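PDB 2A1V: conserved hypothetical protein from Deinococcus radiodurans, which is of unknown function but belongs to the YjbR family, whose compact alpha/beta fold is related to that of the TfoX N-terminal domain and may bind DNA. Local coordinates for residues Arg67-Ile79 with Val93-Leu107. Numbering follows the deposited sequence. Where two conformers were deposited one is given.
Sequences RGEELRQAHPQSI and VTLDGTVPAELLGEL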
loop_
_atom_site.group_PDB
_atom_site.type_symbol
_atom_site.label_atom_id
_atom_site.label_comp_id
_atom_site.label_asym_id
_atom_site.label_seq_id
_atom_site.Cartn_x
_atom_site.Cartn_y
_atom_site.Cartn_z
ATOM N N ARG A 67 5.370 -6.000 12.624
ATOM C CA ARG A 67 5.856 -6.453 11.343
ATOM C C ARG A 67 6.728 -5.389 10.656
ATOM O O ARG A 67 7.685 -5.731 10.013
ATOM C CB ARG A 67 4.718 -6.880 10.430
ATOM C CG ARG A 67 5.266 -7.240 9.084
ATOM C CD ARG A 67 4.350 -8.048 8.288
ATOM N NE ARG A 67 5.033 -8.732 7.190
ATOM C CZ ARG A 67 4.395 -9.170 6.117
ATOM N NH1 ARG A 67 3.078 -8.982 5.984
ATOM N NH2 ARG A 67 5.069 -9.784 5.168
ATOM N N GLY A 68 6.369 -4.118 10.793
ATOM C CA GLY A 68 7.204 -3.015 10.301
ATOM C C GLY A 68 8.599 -3.034 10.923
ATOM O O GLY A 68 9.608 -2.852 10.231
ATOM N N GLU A 69 8.655 -3.268 12.230
ATOM C CA GLU A 69 9.942 -3.441 12.908
ATOM C C GLU A 69 10.745 -4.620 12.292
ATOM O O GLU A 69 11.894 -4.443 11.923
ATOM C CB GLU A 69 9.726 -3.546 14.435
ATOM C CG GLU A 69 10.937 -3.908 15.297
ATOM C CD GLU A 69 12.061 -2.873 15.262
ATOM O OE1 GLU A 69 11.758 -1.642 15.245
ATOM O OE2 GLU A 69 13.254 -3.308 15.256
ATOM N N GLU A 70 10.123 -5.789 12.109
ATOM C CA GLU A 70 10.798 -6.903 11.427
ATOM C C GLU A 70 11.279 -6.513 10.028
ATOM O O GLU A 70 12.441 -6.735 9.680
ATOM C CB GLU A 70 9.928 -8.157 11.268
ATOM C CG GLU A 70 8.912 -8.417 12.363
ATOM C CD GLU A 70 8.185 -9.752 12.208
ATOM O OE1 GLU A 70 8.806 -10.797 12.460
ATOM O OE2 GLU A 70 6.986 -9.758 11.839
ATOM N N LEU A 71 10.383 -5.954 9.217
ATOM C CA LEU A 71 10.724 -5.582 7.853
ATOM C C LEU A 71 11.917 -4.636 7.855
ATOM O O LEU A 71 12.792 -4.771 7.035
ATOM C CB LEU A 71 9.543 -4.904 7.165
ATOM C CG LEU A 71 8.387 -5.838 6.845
ATOM C CD1 LEU A 71 7.181 -5.070 6.314
ATOM C CD2 LEU A 71 8.830 -6.856 5.846
ATOM N N ARG A 72 11.942 -3.680 8.774
ATOM C CA ARG A 72 13.006 -2.688 8.759
ATOM C C ARG A 72 14.334 -3.277 9.197
ATOM O O ARG A 72 15.374 -2.760 8.798
ATOM C CB ARG A 72 12.648 -1.475 9.590
ATOM C CG ARG A 72 11.683 -0.580 8.851
ATOM C CD ARG A 72 10.833 0.147 9.835
ATOM N NE ARG A 72 11.697 0.932 10.679
ATOM C CZ ARG A 72 11.408 1.297 11.920
ATOM N NH1 ARG A 72 10.247 0.930 12.500
ATOM N NH2 ARG A 72 12.307 2.028 12.583
ATOM N N GLN A 73 14.271 -4.378 9.955
ATOM C CA GLN A 73 15.471 -5.111 10.375
ATOM C C GLN A 73 15.926 -6.087 9.265
ATOM O O GLN A 73 17.116 -6.268 9.032
ATOM C CB GLN A 73 15.260 -5.798 11.760
ATOM C CG GLN A 73 14.963 -7.321 11.769
ATOM C CD GLN A 73 14.747 -7.879 13.192
ATOM O OE1 GLN A 73 15.609 -7.725 14.065
ATOM N NE2 GLN A 73 13.597 -8.531 13.424
ATOM N N ALA A 74 14.990 -6.684 8.553
ATOM C CA ALA A 74 15.338 -7.560 7.444
ATOM C C ALA A 74 15.828 -6.867 6.165
ATOM O O ALA A 74 16.466 -7.521 5.301
ATOM C CB ALA A 74 14.143 -8.406 7.101
ATOM N N HIS A 75 15.488 -5.579 5.995
ATOM C CA HIS A 75 15.831 -4.841 4.754
ATOM C C HIS A 75 16.183 -3.398 5.074
ATOM O O HIS A 75 15.538 -2.490 4.563
ATOM C CB HIS A 75 14.634 -4.817 3.793
ATOM C CG HIS A 75 14.093 -6.168 3.450
ATOM N ND1 HIS A 75 14.640 -6.958 2.466
ATOM C CD2 HIS A 75 13.029 -6.856 3.938
ATOM C CE1 HIS A 75 13.946 -8.083 2.375
ATOM N NE2 HIS A 75 12.968 -8.047 3.265
ATOM N N PRO A 76 17.230 -3.174 5.908
ATOM C CA PRO A 76 17.517 -1.836 6.496
ATOM C C PRO A 76 17.932 -0.792 5.467
ATOM O O PRO A 76 17.717 0.417 5.659
ATOM C CB PRO A 76 18.672 -2.109 7.455
ATOM C CG PRO A 76 19.277 -3.426 6.969
ATOM C CD PRO A 76 18.212 -4.204 6.308
ATOM N N GLN A 77 18.518 -1.244 4.367
ATOM C CA GLN A 77 18.897 -0.322 3.321
ATOM C C GLN A 77 17.711 0.076 2.416
ATOM O O GLN A 77 17.851 1.017 1.687
ATOM C CB GLN A 77 20.045 -0.894 2.466
ATOM C CG GLN A 77 21.403 -0.624 3.075
ATOM C CD GLN A 77 21.628 -1.423 4.337
ATOM O OE1 GLN A 77 21.681 -2.644 4.294
ATOM N NE2 GLN A 77 21.697 -0.741 5.468
ATOM N N SER A 78 16.582 -0.644 2.479
ATOM C CA SER A 78 15.450 -0.522 1.525
ATOM C C SER A 78 14.079 -0.185 2.141
ATOM O O SER A 78 13.124 0.236 1.418
ATOM C CB SER A 78 15.308 -1.801 0.720
ATOM O OG SER A 78 16.395 -1.967 -0.161
ATOM N N ILE A 79 13.970 -0.342 3.456
ATOM C CA ILE A 79 12.725 -0.044 4.161
ATOM C C ILE A 79 13.004 0.856 5.329
ATOM O O ILE A 79 13.747 0.475 6.193
ATOM C CB ILE A 79 12.039 -1.300 4.642
ATOM C CG1 ILE A 79 11.815 -2.250 3.439
ATOM C CG2 ILE A 79 10.668 -0.926 5.373
ATOM C CD1 ILE A 79 10.971 -3.417 3.757
ATOM N N VAL A 93 9.224 1.944 1.284
ATOM C CA VAL A 93 10.024 0.935 0.599
ATOM C C VAL A 93 10.529 1.469 -0.729
ATOM O O VAL A 93 9.720 1.958 -1.575
ATOM C CB VAL A 93 9.203 -0.330 0.274
ATOM C CG1 VAL A 93 10.103 -1.411 -0.217
ATOM C CG2 VAL A 93 8.485 -0.793 1.489
ATOM N N THR A 94 11.852 1.367 -0.922
ATOM C CA THR A 94 12.446 1.738 -2.202
ATOM C C THR A 94 12.176 0.651 -3.235
ATOM O O THR A 94 12.523 -0.515 -3.022
ATOM C CB THR A 94 13.968 1.985 -2.028
ATOM O OG1 THR A 94 14.171 2.810 -0.878
ATOM C CG2 THR A 94 14.579 2.679 -3.257
ATOM N N LEU A 95 11.533 1.001 -4.339
ATOM C CA LEU A 95 11.231 0.020 -5.388
ATOM C C LEU A 95 12.362 -0.098 -6.437
ATOM O O LEU A 95 12.234 0.278 -7.628
ATOM C CB LEU A 95 9.908 0.369 -6.057
ATOM C CG LEU A 95 8.684 0.521 -5.152
ATOM C CD1 LEU A 95 7.499 0.765 -6.074
ATOM C CD2 LEU A 95 8.452 -0.681 -4.249
ATOM N N ASP A 96 13.472 -0.640 -5.975
ATOM C CA ASP A 96 14.676 -0.811 -6.803
ATOM C C ASP A 96 15.024 -2.259 -7.012
ATOM O O ASP A 96 16.110 -2.544 -7.491
ATOM C CB ASP A 96 15.863 -0.084 -6.177
ATOM C CG ASP A 96 16.171 -0.529 -4.785
ATOM O OD1 ASP A 96 15.496 -1.449 -4.248
ATOM O OD2 ASP A 96 17.104 0.059 -4.200
ATOM N N GLY A 97 14.141 -3.179 -6.642
ATOM C CA GLY A 97 14.411 -4.578 -6.874
ATOM C C GLY A 97 15.109 -5.299 -5.737
ATOM O O GLY A 97 15.323 -6.509 -5.819
ATOM N N THR A 98 15.388 -4.576 -4.641
ATOM C CA THR A 98 16.100 -5.107 -3.511
ATOM C C THR A 98 15.188 -5.816 -2.539
ATOM O O THR A 98 15.655 -6.578 -1.714
ATOM C CB THR A 98 16.896 -3.986 -2.766
ATOM O OG1 THR A 98 16.051 -2.851 -2.451
ATOM C CG2 THR A 98 18.017 -3.520 -3.614
ATOM N N VAL A 99 13.884 -5.552 -2.607
ATOM C CA VAL A 99 12.911 -6.310 -1.816
ATOM C C VAL A 99 12.099 -7.161 -2.812
ATOM O O VAL A 99 11.648 -6.647 -3.836
ATOM C CB VAL A 99 11.997 -5.332 -1.001
ATOM C CG1 VAL A 99 10.849 -6.042 -0.334
ATOM C CG2 VAL A 99 12.821 -4.570 0.023
ATOM N N PRO A 100 11.949 -8.471 -2.537
ATOM C CA PRO A 100 11.242 -9.335 -3.440
ATOM C C PRO A 100 9.852 -8.818 -3.819
ATOM O O PRO A 100 9.104 -8.415 -2.955
ATOM C CB PRO A 100 11.140 -10.646 -2.633
ATOM C CG PRO A 100 12.297 -10.645 -1.762
ATOM C CD PRO A 100 12.474 -9.226 -1.385
ATOM N N ALA A 101 9.562 -8.857 -5.113
ATOM C CA ALA A 101 8.321 -8.379 -5.704
ATOM C C ALA A 101 7.082 -8.989 -5.059
ATOM O O ALA A 101 6.058 -8.306 -4.874
ATOM C CB ALA A 101 8.310 -8.675 -7.185
ATOM N N GLU A 102 7.194 -10.278 -4.744
ATOM C CA GLU A 102 6.055 -10.995 -4.182
ATOM C C GLU A 102 5.766 -10.456 -2.774
ATOM O O GLU A 102 4.613 -10.182 -2.473
ATOM C CB GLU A 102 6.296 -12.509 -4.226
ATOM C CG GLU A 102 5.304 -13.382 -3.484
ATOM C CD GLU A 102 5.709 -14.818 -3.612
ATOM O OE1 GLU A 102 5.466 -15.386 -4.692
ATOM O OE2 GLU A 102 6.327 -15.350 -2.675
ATOM N N LEU A 103 6.804 -10.256 -1.956
ATOM C CA LEU A 103 6.635 -9.623 -0.663
ATOM C C LEU A 103 6.013 -8.218 -0.796
ATOM O O LEU A 103 5.056 -7.897 -0.085
ATOM C CB LEU A 103 7.962 -9.553 0.085
ATOM C CG LEU A 103 7.936 -8.778 1.392
ATOM C CD1 LEU A 103 6.924 -9.355 2.388
ATOM C CD2 LEU A 103 9.369 -8.781 2.031
ATOM N N LEU A 104 6.554 -7.413 -1.699
ATOM C CA LEU A 104 6.046 -6.047 -1.965
ATOM C C LEU A 104 4.567 -6.027 -2.325
ATOM O O LEU A 104 3.844 -5.186 -1.849
ATOM C CB LEU A 104 6.843 -5.387 -3.082
ATOM C CG LEU A 104 8.328 -5.050 -2.779
ATOM C CD1 LEU A 104 9.031 -4.566 -4.021
ATOM C CD2 LEU A 104 8.471 -4.021 -1.712
ATOM N N GLY A 105 4.151 -6.947 -3.202
ATOM C CA GLY A 105 2.751 -7.115 -3.636
ATOM C C GLY A 105 1.810 -7.392 -2.464
ATOM O O GLY A 105 0.758 -6.724 -2.293
ATOM N N GLU A 106 2.210 -8.371 -1.663
ATOM C CA GLU A 106 1.527 -8.725 -0.432
ATOM C C GLU A 106 1.488 -7.593 0.603
ATOM O O GLU A 106 0.499 -7.482 1.372
ATOM C CB GLU A 106 2.251 -9.903 0.165
ATOM C CG GLU A 106 1.612 -10.513 1.403
ATOM C CD GLU A 106 2.431 -10.364 2.699
ATOM O OE1 GLU A 106 3.617 -10.821 2.736
ATOM O OE2 GLU A 106 1.838 -9.833 3.690
ATOM N N LEU A 107 2.556 -6.786 0.681
ATOM C CA LEU A 107 2.548 -5.673 1.642
ATOM C C LEU A 107 1.563 -4.640 1.172
ATOM O O LEU A 107 0.842 -4.074 1.999
ATOM C CB LEU A 107 3.905 -5.036 1.846
ATOM C CG LEU A 107 4.904 -5.951 2.545
ATOM C CD1 LEU A 107 6.313 -5.247 2.485
ATOM C CD2 LEU A 107 4.451 -6.266 3.913
HETATM O O HOH W 1 16.824 2.778 -0.821
HETATM O O HOH W 2 17.664 0.179 -1.503
HETATM O O HOH W 3 13.035 3.326 1.586
#
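A bidentate salt bridge between R67 and E106 joins the roughly antiparallel helix segments 67-74 and 101-107 of the YjbR fold, whose axes come no closer than 14.0 Å, so that long side chains must bridge the gap. R67 NH1 meets E106 OE2 at 2.7 Å and R67 NH2 meets E106 OE1 at 3.0 Å, both almost straight at the hydrogen; guanidinium and carboxylate planes lie 13° apart. R67 reaches there because CG stands anti to its N (chi1 176°) and the chain runs extended to NE. Over one guanidinium face sits L107 CD2, 3.6 Å from R67 CZ, and the same methyl touches L71 CD1, the two leucines reaching tip to tip. With an alanine in place of this arginine, the E106 carboxylate is likely to lose both N-H donors of the bridge, and L107 CD2 the flat group it lies against.

Farther along, V99 CG2 lies over a face of the H75 ring, 4.2 Å from its centroid, in a CH-pi contact, while L103 CD2 approaches H75 NE2 obliquely. At the edge of the sheet, I79 and V93 form an antiparallel non-hydrogen-bonded pair, their side chains lying side by side, and T94 N donates to S78 O (2.9 Å). One water links S78 OG to D96 OD2. Strand 90-94 continues the pairing to strand 58-62, where L61 touches L107. The whole arrangement is that of an antiparallel sheet whose edge strand 79-81 follows one helix and whose neighbouring strand leads into the other, as in this alpha/beta YjbR domain.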